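Local coordinates for probable GTP-binding protein EngB (Pyrococcus horikoshii, PDB 2CXX), which probably binds GTP with magnesium as cofactor, and is thought to be needed for normal cell division and septation, at residues A2-A7 with H46-M51; D111-Q116 with K148-P152. All blocks are in the same frame, centred on the assembly; numbering follows the deposited sequence.

In the fold
Both contacts belong to the single P-loop GTPase domain, a mixed sheet with helices packed on it, and their centres lie about 20 Å apart. Interaction 1 joins two neighbouring parallel strands, 3-8 and 46-50, which lead toward the nucleotide site. Interaction 2 comes later in the chain and sets helix 110-120 against the end of helix 138-149, next to strands 85-91 and 125-130 of the same sheet. The two meet where Ala7 CB touches Phe114 CE2 at 3.6 Å, so helix 110-120 bridges the strand pairing and the helix packing. Interaction 1 pairs two strands of the sheet and ends near the GDP site, whereas interaction 2 packs helices over another part of the sheet.

Interaction 1 of 2, residues A2-A7 with H46-M51; sequences ATIIFA and HKIIDM
Ala2 and His46 begin the pairing: the backbone N of Ala2 donates to ND1 of His46 at 2.8 Å, reaching the imidazole edge in its plane. His46 CG lies anti to its own carbonyl carbon (chi1 -61°), which places ND1 beside that N, and Ala2 CB rests 3.6 Å from the same ND1.

Backbone hydrogen bonds then run the length of the strands, starting with Lys47 N to Ala2 O. Ile4 binds Lys47 O through its N and Ile49 N through its O; Phe6 likewise takes Ile49 O and Met51 N. Ile5 and Ala7 turn their backbone bonds to strand 85-91 on the other side, and Thr3 turns its own to Asp84 just before it, as in a parallel sheet. CA-H...O contacts fill in between, such as Ile5 CA to Ile49 O at 3.2 Å.

This is the pairing of the first strand of a P-loop GTPase, which runs into the Walker A loop, with the strand that leads into the DxxG motif, here Asp50 to Gly53. The two oxygens of Asp50 take different partners: OD1 makes a salt bridge to Lys14 and OD2 one to Arg27, while OD1 passes 3.7 Å from Phe6 CB.

Apolar contacts differ on the two faces. On the face toward helix 14-22, Ile48 CG2 meets Phe6 CD1 at 3.6 Å and Ile48 CD1 lies by Phe6 CE1. On the other, Thr3 CG2 meets Ile49 CD1 at 3.7 Å. Farther along, Ile5 turns CG2 anti to its carbonyl carbon, and there it meets CE of the bent selenomethionine Met51 at 3.7 Å, while Met51 CG lies by Ala7 CB.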
loop_
_atom_site.group_PDB
_atom_site.type_symbol
_atom_site.label_atom_id
_atom_site.label_comp_id
_atom_site.label_asym_id
_atom_site.label_seq_id
_atom_site.Cartn_x
_atom_site.Cartn_y
_atom_site.Cartn_z
ATOM N N ALA A 2 15.394 -7.138 -7.428
ATOM C CA ALA A 2 14.571 -7.299 -6.159
ATOM C C ALA A 2 13.078 -7.395 -6.457
ATOM O O ALA A 2 12.641 -7.036 -7.531
ATOM C CB ALA A 2 14.811 -6.117 -5.242
ATOM N N THR A 3 12.283 -7.882 -5.499
ATOM C CA THR A 3 10.851 -7.993 -5.698
ATOM C C THR A 3 10.198 -7.053 -4.702
ATOM O O THR A 3 10.485 -7.121 -3.545
ATOM C CB THR A 3 10.366 -9.409 -5.393
ATOM O OG1 THR A 3 10.773 -10.258 -6.464
ATOM C CG2 THR A 3 8.848 -9.448 -5.210
ATOM N N ILE A 4 9.282 -6.215 -5.187
ATOM C CA ILE A 4 8.606 -5.217 -4.381
ATOM C C ILE A 4 7.098 -5.465 -4.506
ATOM O O ILE A 4 6.554 -5.555 -5.608
ATOM C CB ILE A 4 8.929 -3.802 -4.930
ATOM C CG1 ILE A 4 10.454 -3.591 -4.937
ATOM C CG2 ILE A 4 8.192 -2.730 -4.130
ATOM C CD1 ILE A 4 11.005 -3.348 -6.339
ATOM N N ILE A 5 6.407 -5.645 -3.392
ATOM C CA ILE A 5 4.958 -5.829 -3.508
ATOM C C ILE A 5 4.288 -4.478 -3.193
ATOM O O ILE A 5 4.837 -3.636 -2.466
ATOM C CB ILE A 5 4.403 -6.924 -2.542
ATOM C CG1 ILE A 5 4.542 -6.520 -1.067
ATOM C CG2 ILE A 5 5.099 -8.254 -2.828
ATOM C CD1 ILE A 5 3.885 -7.555 -0.039
ATOM N N PHE A 6 3.176 -4.242 -3.883
ATOM C CA PHE A 6 2.345 -3.073 -3.680
ATOM C C PHE A 6 0.986 -3.585 -3.231
ATOM O O PHE A 6 0.458 -4.567 -3.738
ATOM C CB PHE A 6 2.172 -2.210 -4.937
ATOM C CG PHE A 6 3.302 -1.249 -5.170
ATOM C CD1 PHE A 6 4.581 -1.701 -5.592
ATOM C CD2 PHE A 6 3.108 0.095 -4.950
ATOM C CE1 PHE A 6 5.638 -0.813 -5.785
ATOM C CE2 PHE A 6 4.170 1.007 -5.132
ATOM C CZ PHE A 6 5.418 0.557 -5.542
ATOM N N ALA A 7 0.394 -2.870 -2.296
ATOM C CA ALA A 7 -0.877 -3.261 -1.768
ATOM C C ALA A 7 -1.582 -2.021 -1.210
ATOM O O ALA A 7 -0.961 -1.022 -0.882
ATOM C CB ALA A 7 -0.653 -4.303 -0.645
ATOM N N HIS A 46 13.906 -4.948 -11.887
ATOM C CA HIS A 46 13.157 -5.355 -10.666
ATOM C C HIS A 46 11.749 -5.774 -11.035
ATOM O O HIS A 46 11.306 -5.596 -12.168
ATOM C CB HIS A 46 13.088 -4.200 -9.693
ATOM C CG HIS A 46 14.429 -3.759 -9.240
ATOM N ND1 HIS A 46 15.248 -4.541 -8.455
ATOM C CD2 HIS A 46 15.134 -2.646 -9.535
ATOM C CE1 HIS A 46 16.406 -3.923 -8.284
ATOM N NE2 HIS A 46 16.361 -2.771 -8.931
ATOM N N LYS A 47 11.049 -6.353 -10.062
ATOM C CA LYS A 47 9.723 -6.843 -10.306
ATOM C C LYS A 47 8.789 -6.255 -9.280
ATOM O O LYS A 47 9.111 -6.329 -8.097
ATOM C CB LYS A 47 9.743 -8.375 -10.091
ATOM C CG LYS A 47 8.421 -9.059 -10.024
ATOM C CD LYS A 47 7.638 -8.907 -11.330
ATOM C CE LYS A 47 8.433 -9.370 -12.516
ATOM N NZ LYS A 47 8.361 -10.892 -12.722
ATOM N N ILE A 48 7.672 -5.708 -9.739
ATOM C CA ILE A 48 6.604 -5.307 -8.818
ATOM C C ILE A 48 5.511 -6.393 -8.883
ATOM O O ILE A 48 5.142 -6.840 -9.956
ATOM C CB ILE A 48 5.990 -3.947 -9.235
ATOM C CG1 ILE A 48 7.046 -2.869 -8.965
ATOM C CG2 ILE A 48 4.632 -3.740 -8.511
ATOM C CD1 ILE A 48 6.724 -1.389 -9.416
ATOM N N ILE A 49 5.053 -6.859 -7.713
ATOM C CA ILE A 49 3.932 -7.800 -7.681
ATOM C C ILE A 49 2.836 -6.949 -7.022
ATOM O O ILE A 49 2.947 -6.504 -5.891
ATOM C CB ILE A 49 4.268 -9.098 -6.935
ATOM C CG1 ILE A 49 5.501 -9.744 -7.578
ATOM C CG2 ILE A 49 3.065 -10.043 -7.036
ATOM C CD1 ILE A 49 5.968 -10.995 -6.909
ATOM N N ASP A 50 1.795 -6.689 -7.785
ATOM C CA ASP A 50 0.724 -5.799 -7.373
ATOM C C ASP A 50 -0.528 -6.533 -6.949
ATOM O O ASP A 50 -1.151 -7.210 -7.759
ATOM C CB ASP A 50 0.405 -4.871 -8.553
ATOM C CG ASP A 50 -0.658 -3.878 -8.212
ATOM O OD1 ASP A 50 -0.583 -3.292 -7.109
ATOM O OD2 ASP A 50 -1.560 -3.679 -9.044
HETATM N N MSE A 51 -0.913 -6.374 -5.690
HETATM C CA MSE A 51 -2.073 -7.018 -5.142
HETATM C C MSE A 51 -3.334 -6.270 -5.519
HETATM O O MSE A 51 -3.306 -5.065 -5.678
HETATM C CB MSE A 51 -1.989 -7.037 -3.619
HETATM C CG MSE A 51 -0.699 -7.516 -2.988
HETATM SE SE MSE A 51 -0.355 -9.434 -3.523
HETATM C CE MSE A 51 1.623 -9.347 -3.679
#

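Interaction 2 of 2, residues D111-Q116 with K148-P152; sequences DVEFYQ and KFEVP
Tyr115 lies across Phe149, with CB over the phenyl face, a CH-pi contact 4.1 Å from the ring centroid. The two rings are nearly parallel, planes at 23°, but slid so far apart that they barely overlap; what touches is Phe149 CD2, above the tyrosine face and 3.5 Å from Tyr115 CG. Tyr115 CG stands anti to the backbone N (chi1 -176°), which swings the ring out beyond the helix so that its hydroxyl end reaches Val151, whose CG2 comes within 3.4 Å of Tyr115 OH.

Other groups close in on the phenyl ring. Asp111 O sits over a face, 3.8 Å from Phe149 CE1, although it already accepts the helical bond from Tyr115 N. Val112 CG2 comes in at the ring edge, 3.9 Å from Phe149 CE1, and its other methyl, CG1, faces Lys148 O. With an alanine in place of Phe149, a gap would probably open beneath Tyr115 CB, and Val112 CG2 would lose the ring edge it packs on.

Polar groups line the outer side. The extended Gln116 side chain carries NE2 to 3.4 Å from Lys148 O. It also brings NE2 beside the Glu150 carboxylate, the amide plane turned 32° against it. Lys148 leads its amine away to a salt bridge with Glu103. Glu150, with positive phi, closes helix 138-149 in a Schellman motif, and the chain turns there to bring Val151 back against Tyr115.

Phe149 and Tyr115 both also touch Leu88 and Val127 of strands 85-91 and 125-130, so neighbouring helices share one patch of the central sheet, the layered alpha/beta packing of the P-loop GTPase fold.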
loop_
_atom_site.group_PDB
_atom_site.type_symbol
_atom_site.label_atom_id
_atom_site.label_comp_id
_atom_site.label_asym_id
_atom_site.label_seq_id
_atom_site.Cartn_x
_atom_site.Cartn_y
_atom_site.Cartn_z
ATOM N N ASP A 111 -6.264 -1.135 6.863
ATOM C CA ASP A 111 -4.898 -0.616 6.786
ATOM C C ASP A 111 -4.018 -1.012 7.963
ATOM O O ASP A 111 -2.814 -1.275 7.826
ATOM C CB ASP A 111 -4.898 0.907 6.682
ATOM C CG ASP A 111 -5.213 1.415 5.257
ATOM O OD1 ASP A 111 -5.060 0.695 4.254
ATOM O OD2 ASP A 111 -5.660 2.560 5.167
ATOM N N VAL A 112 -4.631 -0.984 9.147
ATOM C CA VAL A 112 -3.942 -1.308 10.385
ATOM C C VAL A 112 -3.671 -2.827 10.387
ATOM O O VAL A 112 -2.571 -3.272 10.675
ATOM C CB VAL A 112 -4.843 -0.971 11.544
ATOM C CG1 VAL A 112 -4.300 -1.601 12.845
ATOM C CG2 VAL A 112 -5.006 0.538 11.663
ATOM N N GLU A 113 -4.685 -3.592 10.050
ATOM C CA GLU A 113 -4.571 -5.031 10.018
ATOM C C GLU A 113 -3.467 -5.436 9.074
ATOM O O GLU A 113 -2.607 -6.274 9.422
ATOM C CB GLU A 113 -5.890 -5.682 9.563
ATOM C CG GLU A 113 -5.811 -7.180 9.691
ATOM C CD GLU A 113 -7.004 -7.925 9.091
ATOM O OE1 GLU A 113 -7.064 -9.175 9.230
ATOM O OE2 GLU A 113 -7.869 -7.275 8.450
ATOM N N PHE A 114 -3.435 -4.827 7.888
ATOM C CA PHE A 114 -2.418 -5.226 6.913
ATOM C C PHE A 114 -0.987 -4.816 7.249
ATOM O O PHE A 114 -0.053 -5.610 7.077
ATOM C CB PHE A 114 -2.772 -4.709 5.512
ATOM C CG PHE A 114 -1.981 -5.361 4.442
ATOM C CD1 PHE A 114 -2.153 -6.691 4.152
ATOM C CD2 PHE A 114 -1.024 -4.633 3.757
ATOM C CE1 PHE A 114 -1.340 -7.291 3.151
ATOM C CE2 PHE A 114 -0.214 -5.210 2.763
ATOM C CZ PHE A 114 -0.384 -6.553 2.474
ATOM N N TYR A 115 -0.793 -3.612 7.721
ATOM C CA TYR A 115 0.552 -3.204 8.103
ATOM C C TYR A 115 1.040 -4.118 9.245
ATOM O O TYR A 115 2.202 -4.576 9.280
ATOM C CB TYR A 115 0.561 -1.740 8.572
ATOM C CG TYR A 115 1.937 -1.225 8.885
ATOM C CD1 TYR A 115 2.487 -1.421 10.132
ATOM C CD2 TYR A 115 2.714 -0.620 7.900
ATOM C CE1 TYR A 115 3.814 -1.047 10.428
ATOM C CE2 TYR A 115 4.043 -0.216 8.174
ATOM C CZ TYR A 115 4.569 -0.447 9.452
ATOM O OH TYR A 115 5.824 -0.037 9.815
ATOM N N GLN A 116 0.152 -4.458 10.170
ATOM C CA GLN A 116 0.609 -5.297 11.268
ATOM C C GLN A 116 0.867 -6.705 10.814
ATOM O O GLN A 116 1.794 -7.370 11.343
ATOM C CB GLN A 116 -0.374 -5.257 12.433
ATOM C CG GLN A 116 -0.372 -3.871 13.094
ATOM C CD GLN A 116 -1.345 -3.749 14.274
ATOM O OE1 GLN A 116 -1.958 -4.735 14.683
ATOM N NE2 GLN A 116 -1.460 -2.544 14.842
ATOM N N LYS A 148 -1.432 4.231 15.198
ATOM C CA LYS A 148 -2.360 3.122 14.942
ATOM C C LYS A 148 -1.675 1.878 14.362
ATOM O O LYS A 148 -2.106 0.739 14.621
ATOM C CB LYS A 148 -3.478 3.585 13.982
ATOM C CG LYS A 148 -4.410 4.655 14.595
ATOM C CD LYS A 148 -5.209 4.068 15.726
ATOM C CE LYS A 148 -5.901 5.153 16.539
ATOM N NZ LYS A 148 -6.572 4.584 17.762
ATOM N N PHE A 149 -0.622 2.100 13.581
ATOM C CA PHE A 149 0.126 0.994 12.942
ATOM C C PHE A 149 1.236 0.425 13.876
ATOM O O PHE A 149 1.916 -0.515 13.511
ATOM C CB PHE A 149 0.842 1.499 11.696
ATOM C CG PHE A 149 -0.047 1.729 10.486
ATOM C CD1 PHE A 149 -1.454 1.781 10.594
ATOM C CD2 PHE A 149 0.559 1.992 9.225
ATOM C CE1 PHE A 149 -2.226 2.089 9.491
ATOM C CE2 PHE A 149 -0.223 2.319 8.106
ATOM C CZ PHE A 149 -1.615 2.371 8.236
ATOM N N GLU A 150 1.400 1.014 15.062
ATOM C CA GLU A 150 2.441 0.592 16.034
ATOM C C GLU A 150 3.845 0.791 15.486
ATOM O O GLU A 150 4.701 -0.091 15.534
ATOM C CB GLU A 150 2.252 -0.883 16.509
ATOM C CG GLU A 150 0.955 -1.055 17.287
ATOM C CD GLU A 150 0.715 -2.467 17.783
ATOM O OE1 GLU A 150 1.553 -3.373 17.535
ATOM O OE2 GLU A 150 -0.340 -2.661 18.412
ATOM N N VAL A 151 4.055 1.982 14.941
ATOM C CA VAL A 151 5.328 2.415 14.398
ATOM C C VAL A 151 5.998 3.329 15.416
ATOM O O VAL A 151 5.410 4.316 15.843
ATOM C CB VAL A 151 5.157 3.185 13.109
ATOM C CG1 VAL A 151 6.460 3.728 12.666
ATOM C CG2 VAL A 151 4.629 2.241 12.043
ATOM N N PRO A 152 7.232 2.976 15.841
ATOM C CA PRO A 152 7.971 3.786 16.820
ATOM C C PRO A 152 8.245 5.201 16.301
ATOM O O PRO A 152 8.517 5.406 15.123
ATOM C CB PRO A 152 9.288 3.014 17.036
ATOM C CG PRO A 152 9.012 1.597 16.588
ATOM C CD PRO A 152 7.972 1.750 15.459
#